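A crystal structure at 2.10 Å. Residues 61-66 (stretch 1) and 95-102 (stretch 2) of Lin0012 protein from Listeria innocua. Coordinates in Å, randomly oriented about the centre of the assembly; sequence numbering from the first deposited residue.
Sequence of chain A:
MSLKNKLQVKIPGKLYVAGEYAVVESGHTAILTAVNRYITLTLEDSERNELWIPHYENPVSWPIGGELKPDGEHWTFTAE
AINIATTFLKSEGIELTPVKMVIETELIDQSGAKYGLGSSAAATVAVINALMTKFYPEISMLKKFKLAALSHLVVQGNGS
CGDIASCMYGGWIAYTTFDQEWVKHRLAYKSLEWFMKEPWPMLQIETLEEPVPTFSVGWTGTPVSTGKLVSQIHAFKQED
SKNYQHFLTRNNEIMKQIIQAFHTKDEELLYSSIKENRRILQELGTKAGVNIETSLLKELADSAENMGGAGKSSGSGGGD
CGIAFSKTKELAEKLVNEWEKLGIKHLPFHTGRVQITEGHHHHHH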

# COMPACT_ATOMS: atom_id res chain seq x y z
N SER A 61 13.13 -22.91 3.42
CA SER A 61 12.46 -24.16 3.75
C SER A 61 10.98 -23.98 3.51
O SER A 61 10.51 -22.86 3.30
CB SER A 61 12.70 -24.54 5.22
OG SER A 61 12.20 -25.83 5.51
N TRP A 62 10.25 -25.09 3.52
CA TRP A 62 8.82 -25.05 3.31
C TRP A 62 8.24 -26.35 3.85
O TRP A 62 8.93 -27.36 3.92
CB TRP A 62 8.51 -24.87 1.81
CG TRP A 62 8.93 -26.02 0.92
CD1 TRP A 62 8.11 -26.96 0.37
CD2 TRP A 62 10.26 -26.31 0.44
NE1 TRP A 62 8.84 -27.82 -0.43
CE2 TRP A 62 10.16 -27.44 -0.40
CE3 TRP A 62 11.52 -25.72 0.64
CZ2 TRP A 62 11.27 -28.00 -1.05
CZ3 TRP A 62 12.62 -26.27 -0.01
CH2 TRP A 62 12.49 -27.40 -0.84
N PRO A 63 6.96 -26.33 4.25
CA PRO A 63 6.31 -27.53 4.80
C PRO A 63 6.35 -28.76 3.89
O PRO A 63 6.31 -28.65 2.67
CB PRO A 63 4.89 -27.06 5.09
CG PRO A 63 4.67 -26.00 4.04
CD PRO A 63 5.98 -25.26 4.03
N ILE A 64 6.44 -29.92 4.52
CA ILE A 64 6.47 -31.19 3.81
C ILE A 64 5.17 -31.33 3.03
O ILE A 64 4.09 -31.21 3.60
CB ILE A 64 6.62 -32.36 4.79
CG1 ILE A 64 7.93 -32.20 5.57
CG2 ILE A 64 6.58 -33.69 4.05
CD1 ILE A 64 8.12 -33.21 6.69
N GLY A 65 5.29 -31.57 1.73
CA GLY A 65 4.11 -31.71 0.89
C GLY A 65 3.40 -30.39 0.68
O GLY A 65 2.35 -30.32 0.04
N GLY A 66 3.98 -29.32 1.21
CA GLY A 66 3.37 -28.01 1.08
C GLY A 66 3.95 -27.14 -0.01
O GLY A 66 4.74 -27.59 -0.83
N GLU A 95 3.62 -39.64 -1.69
CA GLU A 95 3.84 -38.88 -0.47
C GLU A 95 5.20 -38.20 -0.47
O GLU A 95 6.24 -38.85 -0.61
CB GLU A 95 3.75 -39.77 0.77
CG GLU A 95 4.05 -39.01 2.07
CD GLU A 95 4.16 -39.91 3.29
OE1 GLU A 95 5.02 -40.82 3.29
OE2 GLU A 95 3.38 -39.71 4.24
N LEU A 96 5.19 -36.88 -0.31
CA LEU A 96 6.44 -36.15 -0.27
C LEU A 96 7.09 -36.31 1.10
O LEU A 96 6.41 -36.31 2.13
CB LEU A 96 6.18 -34.67 -0.56
CG LEU A 96 5.94 -34.43 -2.05
CD1 LEU A 96 5.02 -33.24 -2.24
CD2 LEU A 96 7.27 -34.23 -2.75
N THR A 97 8.41 -36.46 1.09
CA THR A 97 9.16 -36.59 2.32
C THR A 97 10.19 -35.47 2.28
O THR A 97 10.59 -35.03 1.21
CB THR A 97 9.85 -37.96 2.42
OG1 THR A 97 10.66 -38.18 1.27
CG2 THR A 97 8.79 -39.07 2.52
N PRO A 98 10.63 -34.99 3.46
CA PRO A 98 11.61 -33.91 3.51
C PRO A 98 12.94 -34.19 2.82
O PRO A 98 13.55 -35.23 3.02
CB PRO A 98 11.77 -33.66 5.02
CG PRO A 98 11.41 -34.99 5.63
CD PRO A 98 10.22 -35.40 4.81
N VAL A 99 13.37 -33.25 1.98
CA VAL A 99 14.64 -33.39 1.27
C VAL A 99 15.44 -32.09 1.22
O VAL A 99 14.87 -30.99 1.24
CB VAL A 99 14.45 -33.86 -0.19
CG1 VAL A 99 13.74 -35.21 -0.22
CG2 VAL A 99 13.67 -32.83 -0.98
N LYS A 100 16.76 -32.23 1.15
CA LYS A 100 17.65 -31.09 1.05
C LYS A 100 18.19 -31.10 -0.37
O LYS A 100 18.66 -32.13 -0.85
CB LYS A 100 18.81 -31.22 2.04
CG LYS A 100 19.96 -30.25 1.80
CD LYS A 100 21.06 -30.44 2.84
CE LYS A 100 22.28 -29.59 2.52
NZ LYS A 100 23.36 -29.70 3.54
N MSE A 101 18.10 -29.97 -1.06
CA MSE A 101 18.57 -29.86 -2.43
C MSE A 101 19.53 -28.68 -2.56
O MSE A 101 19.21 -27.56 -2.15
CB MSE A 101 17.40 -29.67 -3.39
CG MSE A 101 16.49 -30.89 -3.54
SE MSE A 101 15.05 -30.59 -4.81
CE MSE A 101 13.78 -29.76 -3.61
N VAL A 102 20.69 -28.95 -3.14
CA VAL A 102 21.72 -27.93 -3.32
C VAL A 102 22.07 -27.80 -4.80
O VAL A 102 22.52 -28.76 -5.43
CB VAL A 102 23.01 -28.29 -2.55
CG1 VAL A 102 24.10 -27.27 -2.85
CG2 VAL A 102 22.72 -28.34 -1.05

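No hydrogen bond crosses this contact; it is built from van der Waals packing, and the side-chain conformations decide where that packing falls. The first stretch presents a type II beta turn from Pro63 to Gly66, closed by a 2.8 Å hydrogen bond from Gly66 N to Pro63 O. The turn sets Ile64 at a corner with its CA-to-CB bond toward the second stretch. With chi1 at m and chi2 at t, a relaxed combination, the isoleucine can use both branches: CD1 reaches Pro98 CD at 3.6 Å, while CG2 lies 3.3 Å from Leu96 O. The first is an apolar contact with the proline ring; the second sets a methyl close against a backbone carbonyl. Ile64 thus spans the loop from Leu96 to Pro98, and Thr97, whose CB points away, adds little beyond its backbone.

Gly65 follows at phi 71°, psi 3°, a positive phi that by itself favours glycine. Its bare CA also serves the packing, lying 3.6 Å from Leu96 CD1. Leu96 points toward the turn with chi1 at m and chi2 at 150°, within the t well but well short of 180°. Gly66 makes no contact across, yet a CB there would clash with Pro63 CG at 2.4 Å, so the turn itself leaves no room for one.

At the buried end, Trp62 and Met101, a selenomethionine, meet by reach. The CA-to-CB bond of Trp62 points sideways, but chi1 at 65° (p) and chi2 at 104° bring the far end of the indole nearer. Met101 points toward the first stretch and runs m, t, m, its last torsion of -86° turning the terminal methyl to the ring edge, near the ring plane, with CE 3.9 Å from Trp62 CH2. The rule here is shape: a compact turn meets a loop, and long side chains close the remaining distance.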